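Local coordinates for hypothetical membrane spanning protein (Thermus thermophilus, PDB 2VPZ) that binds menaquinone and ubiquinone among its transmembrane helices and is probably the quinol-oxidising membrane subunit of a polysulfide reductase, at residues 21-26 with 157-162; 29-34 with 47-52. One frame throughout, in Å; residues are numbered along the deposited sequence.

Contact 1 of 2, residues 21-26 with 157-162; sequences HFVLVG and LVLALG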
loop_
_atom_site.group_PDB
_atom_site.type_symbol
_atom_site.label_atom_id
_atom_site.label_comp_id
_atom_site.label_asym_id
_atom_site.label_seq_id
_atom_site.Cartn_x
_atom_site.Cartn_y
_atom_site.Cartn_z
ATOM N N HIS C 21 25.935 -19.107 30.365
ATOM C CA HIS C 21 24.812 -19.906 30.890
ATOM C C HIS C 21 24.431 -20.958 29.823
ATOM O O HIS C 21 24.185 -22.138 30.132
ATOM C CB HIS C 21 23.555 -19.042 31.239
ATOM C CG HIS C 21 22.246 -19.739 31.130
ATOM N ND1 HIS C 21 21.449 -20.020 32.205
ATOM C CD2 HIS C 21 21.615 -20.236 30.069
ATOM C CE1 HIS C 21 20.383 -20.682 31.813
ATOM N NE2 HIS C 21 20.464 -20.824 30.509
ATOM N N PHE C 22 24.405 -20.546 28.554
ATOM C CA PHE C 22 24.072 -21.446 27.454
ATOM C C PHE C 22 25.028 -22.646 27.297
ATOM O O PHE C 22 24.586 -23.745 27.046
ATOM C CB PHE C 22 23.924 -20.676 26.132
ATOM C CG PHE C 22 22.504 -20.322 25.758
ATOM C CD1 PHE C 22 21.859 -19.211 26.322
ATOM C CD2 PHE C 22 21.791 -21.115 24.849
ATOM C CE1 PHE C 22 20.522 -18.894 25.992
ATOM C CE2 PHE C 22 20.456 -20.820 24.501
ATOM C CZ PHE C 22 19.818 -19.706 25.077
ATOM N N VAL C 23 26.327 -22.435 27.461
ATOM C CA VAL C 23 27.272 -23.541 27.382
ATOM C C VAL C 23 27.068 -24.466 28.604
ATOM O O VAL C 23 27.088 -25.690 28.487
ATOM C CB VAL C 23 28.780 -23.052 27.367
ATOM C CG1 VAL C 23 29.755 -24.255 27.523
ATOM C CG2 VAL C 23 29.085 -22.267 26.079
ATOM N N LEU C 24 26.827 -23.867 29.765
ATOM C CA LEU C 24 26.668 -24.618 31.015
ATOM C C LEU C 24 25.409 -25.521 31.111
ATOM O O LEU C 24 25.529 -26.699 31.465
ATOM C CB LEU C 24 26.817 -23.701 32.246
ATOM C CG LEU C 24 28.125 -23.771 33.083
ATOM C CD1 LEU C 24 29.351 -23.724 32.150
ATOM C CD2 LEU C 24 28.194 -22.623 34.125
ATOM N N VAL C 25 24.230 -24.985 30.798
ATOM C CA VAL C 25 22.992 -25.775 30.834
ATOM C C VAL C 25 23.085 -26.989 29.845
ATOM O O VAL C 25 22.366 -27.988 30.013
ATOM C CB VAL C 25 21.719 -24.877 30.530
ATOM C CG1 VAL C 25 21.646 -24.524 29.048
ATOM C CG2 VAL C 25 20.434 -25.588 30.983
ATOM N N GLY C 26 23.968 -26.905 28.841
ATOM C CA GLY C 26 24.216 -27.983 27.890
ATOM C C GLY C 26 24.871 -29.146 28.640
ATOM O O GLY C 26 24.407 -30.297 28.609
ATOM N N LEU C 157 25.200 -32.779 24.126
ATOM C CA LEU C 157 25.664 -34.166 24.229
ATOM C C LEU C 157 27.192 -34.240 23.984
ATOM O O LEU C 157 27.908 -34.932 24.709
ATOM C CB LEU C 157 24.866 -35.094 23.286
ATOM C CG LEU C 157 23.355 -35.193 23.622
ATOM C CD1 LEU C 157 22.573 -35.955 22.524
ATOM C CD2 LEU C 157 23.181 -35.851 25.012
ATOM N N VAL C 158 27.700 -33.525 22.990
ATOM C CA VAL C 158 29.140 -33.495 22.758
ATOM C C VAL C 158 29.865 -32.927 24.044
ATOM O O VAL C 158 30.956 -33.391 24.406
ATOM C CB VAL C 158 29.491 -32.646 21.485
ATOM C CG1 VAL C 158 30.994 -32.649 21.236
ATOM C CG2 VAL C 158 28.730 -33.212 20.252
ATOM N N LEU C 159 29.246 -31.970 24.749
ATOM C CA LEU C 159 29.819 -31.414 26.000
ATOM C C LEU C 159 29.856 -32.459 27.141
ATOM O O LEU C 159 30.883 -32.623 27.791
ATOM C CB LEU C 159 29.074 -30.151 26.502
ATOM C CG LEU C 159 29.136 -28.876 25.640
ATOM C CD1 LEU C 159 28.423 -27.704 26.334
ATOM C CD2 LEU C 159 30.594 -28.514 25.346
ATOM N N ALA C 160 28.742 -33.137 27.389
ATOM C CA ALA C 160 28.700 -34.146 28.446
ATOM C C ALA C 160 29.654 -35.347 28.201
ATOM O O ALA C 160 30.417 -35.744 29.101
ATOM C CB ALA C 160 27.248 -34.662 28.676
ATOM N N LEU C 161 29.620 -35.912 26.996
ATOM C CA LEU C 161 30.463 -37.059 26.619
ATOM C C LEU C 161 31.968 -36.694 26.535
ATOM O O LEU C 161 32.845 -37.534 26.812
ATOM C CB LEU C 161 29.963 -37.710 25.303
ATOM C CG LEU C 161 28.595 -38.450 25.337
ATOM C CD1 LEU C 161 28.072 -38.752 23.911
ATOM C CD2 LEU C 161 28.728 -39.748 26.159
ATOM N N GLY C 162 32.247 -35.448 26.157
ATOM C CA GLY C 162 33.604 -34.940 26.086
ATOM C C GLY C 162 34.214 -34.857 27.486
ATOM O O GLY C 162 35.406 -35.127 27.680
#
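Two transmembrane helices far apart in sequence, 16-41 and 148-166, pack together here through segments 21-26 and 157-162, near the centre of an NrfD-type membrane subunit. Eight such helices are predicted for the chain; in this family they form two four-helix bundles, and pairing a helix near the N-terminus with one from the second half of the chain is consistent with a join between the bundles. One leucine does the bridging. L159 reaches across in extended form, CG anti to the carbonyl carbon (chi1 -66°) and the chain nearly straight beyond it (chi2 -176°), and delivers its CD1 methyl to the backbone of the other helix. CD1 lies 3.2 Å from V23 O, a close methyl-to-carbonyl approach in which the oxygen sits almost on the extension of the CG-CD1 bond. The same oxygen accepts a weak bond from G26 N at 3.4 Å. One turn along, G26 offers bare backbone: its carbonyl carbon C is 4.5 Å from L159 CD1, and the CA atoms of G26 and L159 are 6.8 Å apart, the nearest pair of CA atoms in this contact. The missing side chain lets the leucine tip lie close to the main chain. No hydrogen bond spans the segments, and only 135 Å² is buried between them. A235 and A236 of helix 227-245 touch L159 and V23, respectively. On segment 21-26, H21 NE2 and Y130 OH share a weak hydrogen bond; H21 and Y130 both belong to the quinone-binding site of this protein. The V23 and L159 side chains cross at about a right angle, with V23 CG1, anti to its own N, meeting L159 CD1 at 3.9 Å.

Contact 2 of 2, residues 29-34 with 47-52; sequences GGVALL and RRYTLY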
loop_
_atom_site.group_PDB
_atom_site.type_symbol
_atom_site.label_atom_id
_atom_site.label_comp_id
_atom_site.label_asym_id
_atom_site.label_seq_id
_atom_site.Cartn_x
_atom_site.Cartn_y
_atom_site.Cartn_z
ATOM N N GLY C 29 22.428 -30.533 31.625
ATOM C CA GLY C 29 21.447 -31.433 31.043
ATOM C C GLY C 29 21.910 -32.776 30.481
ATOM O O GLY C 29 21.307 -33.827 30.739
ATOM N N GLY C 30 22.991 -32.732 29.708
ATOM C CA GLY C 30 23.619 -33.918 29.152
ATOM C C GLY C 30 24.327 -34.796 30.191
ATOM O O GLY C 30 24.452 -36.006 29.999
ATOM N N VAL C 31 24.817 -34.237 31.290
ATOM C CA VAL C 31 25.437 -35.103 32.305
ATOM C C VAL C 31 24.291 -35.766 33.127
ATOM O O VAL C 31 24.416 -36.919 33.568
ATOM C CB VAL C 31 26.509 -34.339 33.206
ATOM C CG1 VAL C 31 26.822 -35.132 34.491
ATOM C CG2 VAL C 31 27.817 -34.150 32.387
ATOM N N ALA C 32 23.168 -35.073 33.284
ATOM C CA ALA C 32 21.996 -35.636 33.957
ATOM C C ALA C 32 21.405 -36.783 33.067
ATOM O O ALA C 32 20.759 -37.695 33.587
ATOM C CB ALA C 32 20.903 -34.547 34.209
ATOM N N LEU C 33 21.632 -36.738 31.748
ATOM C CA LEU C 33 21.149 -37.818 30.857
ATOM C C LEU C 33 22.060 -39.057 31.059
ATOM O O LEU C 33 21.575 -40.191 31.149
ATOM C CB LEU C 33 21.121 -37.403 29.345
ATOM C CG LEU C 33 20.637 -38.501 28.354
ATOM C CD1 LEU C 33 19.122 -38.719 28.483
ATOM C CD2 LEU C 33 20.994 -38.150 26.898
ATOM N N LEU C 34 23.372 -38.816 31.141
ATOM C CA LEU C 34 24.362 -39.855 31.397
ATOM C C LEU C 34 24.073 -40.558 32.748
ATOM O O LEU C 34 24.024 -41.793 32.808
ATOM C CB LEU C 34 25.788 -39.288 31.391
ATOM C CG LEU C 34 26.274 -38.811 30.011
ATOM C CD1 LEU C 34 27.814 -38.786 29.983
ATOM C CD2 LEU C 34 25.722 -39.742 28.900
ATOM N N ARG C 47 26.437 -43.418 40.395
ATOM C CA ARG C 47 26.415 -42.609 41.607
ATOM C C ARG C 47 27.134 -41.262 41.600
ATOM O O ARG C 47 26.625 -40.255 42.112
ATOM C CB ARG C 47 26.873 -43.460 42.789
ATOM C CG ARG C 47 25.795 -44.355 43.385
ATOM C CD ARG C 47 25.041 -43.577 44.464
ATOM N NE ARG C 47 25.931 -43.070 45.511
ATOM C CZ ARG C 47 25.530 -42.590 46.678
ATOM N NH1 ARG C 47 24.232 -42.563 46.935
ATOM N NH2 ARG C 47 26.397 -42.148 47.586
ATOM N N ARG C 48 28.329 -41.259 41.039
ATOM C CA ARG C 48 29.120 -40.054 40.955
ATOM C C ARG C 48 28.690 -39.226 39.733
ATOM O O ARG C 48 28.884 -38.018 39.714
ATOM C CB ARG C 48 30.614 -40.374 40.894
ATOM C CG ARG C 48 31.031 -41.051 39.615
ATOM C CD ARG C 48 32.453 -41.540 39.701
ATOM N NE ARG C 48 33.408 -40.612 39.117
ATOM C CZ ARG C 48 34.129 -40.882 38.037
ATOM N NH1 ARG C 48 33.983 -42.057 37.447
ATOM N NH2 ARG C 48 34.978 -39.985 37.554
ATOM N N TYR C 49 28.113 -39.847 38.708
ATOM C CA TYR C 49 27.641 -39.035 37.586
ATOM C C TYR C 49 26.417 -38.229 38.066
ATOM O O TYR C 49 26.156 -37.123 37.598
ATOM C CB TYR C 49 27.328 -39.848 36.319
ATOM C CG TYR C 49 28.548 -39.969 35.414
ATOM C CD1 TYR C 49 29.468 -41.010 35.584
ATOM C CD2 TYR C 49 28.824 -38.995 34.452
ATOM C CE1 TYR C 49 30.634 -41.076 34.822
ATOM C CE2 TYR C 49 29.987 -39.044 33.684
ATOM C CZ TYR C 49 30.893 -40.091 33.873
ATOM O OH TYR C 49 32.042 -40.156 33.116
ATOM N N THR C 50 25.700 -38.769 39.043
ATOM C CA THR C 50 24.559 -38.092 39.608
ATOM C C THR C 50 25.033 -36.890 40.476
ATOM O O THR C 50 24.438 -35.797 40.450
ATOM C CB THR C 50 23.671 -39.090 40.423
ATOM O OG1 THR C 50 23.385 -40.230 39.622
ATOM C CG2 THR C 50 22.362 -38.417 40.875
ATOM N N LEU C 51 26.134 -37.055 41.211
ATOM C CA LEU C 51 26.661 -35.951 42.022
ATOM C C LEU C 51 26.973 -34.722 41.121
ATOM O O LEU C 51 26.580 -33.598 41.451
ATOM C CB LEU C 51 27.934 -36.325 42.836
ATOM C CG LEU C 51 28.547 -35.162 43.654
ATOM C CD1 LEU C 51 27.569 -34.671 44.761
ATOM C CD2 LEU C 51 29.895 -35.573 44.288
ATOM N N TYR C 52 27.657 -34.978 40.003
ATOM C CA TYR C 52 28.091 -34.024 38.952
ATOM C C TYR C 52 26.944 -33.281 38.232
ATOM O O TYR C 52 27.008 -32.056 37.952
ATOM C CB TYR C 52 28.883 -34.773 37.884
ATOM C CG TYR C 52 30.152 -35.507 38.236
ATOM C CD1 TYR C 52 30.674 -36.446 37.349
ATOM C CD2 TYR C 52 30.914 -35.220 39.389
ATOM C CE1 TYR C 52 31.882 -37.092 37.548
ATOM C CE2 TYR C 52 32.152 -35.869 39.630
ATOM C CZ TYR C 52 32.624 -36.811 38.696
ATOM O OH TYR C 52 33.838 -37.423 38.897
#
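V31 sets its CG1 methyl into the surface of segment 47-52, where it touches three groups at once. CG1 is 3.7 Å from the backbone Y49 O, 4.0 Å from Y52 CB, and near the plane of the Y49 ring at its edge, 4.4 Å from Y49 CD2. The CB of V31 already points at that segment, and chi1 of 163° puts CG1 anti to the valine N, where it meets Y49 and Y52. One turn further on, L34 brings CD1 to within 4.3 Å of Y49 CE2, approaching the ring obliquely. Y49 is thus held along one flank by a valine and a leucine, and no hydrogen bond crosses between the segments. This is a transmembrane helical hairpin: helices 16-41 and 46-65, joined by a short turn, run antiparallel, with segment axes 8.4 Å apart at closest approach and at 160° to each other. Behind the apolar seam, Y52 turns its ring back along its own helix, laying CD1 over one face of Y49 toward the rim, while R48 O lies above a face of the Y52 ring. R48 then grips Y52 OH side-on with two nitrogens, NE at 3.2 Å and NH2 at 3.1 Å; both bonds are bent, and the oxygen is tilted out of the guanidinium plane. R48 NH1 is spoken for by a salt bridge to E45 OE1, which helps fix the guanidinium at the hydroxyl end of Y52. The far end of Y49 is tied down too, its OH hydrogen-bonded to S169 OG, and the W171 ring meets that of Y49 with the planes at about 60°.

How the contacts relate
Both contacts are buried and both use helix 16-41. The centre of contact 1 is about 5 Å from the centre of the chain and that of contact 2 about 15 Å; the two contact centres are about 12 Å apart. The deeper pairing is wholly aliphatic and backbone, joins helices distant in sequence and borders the quinone site; the hairpin pairing brings in tyrosines, with an arginine behind them, at the end of helix 46-65 nearest the turn, away from the annotated sites. Helix 148-166 links them physically: A160 CB packs 3.3 Å from G30 C, and L161 CD2 lies 4.0 Å from L34 CD1. Along the chain, contact 2 is nested inside the loop closed by contact 1.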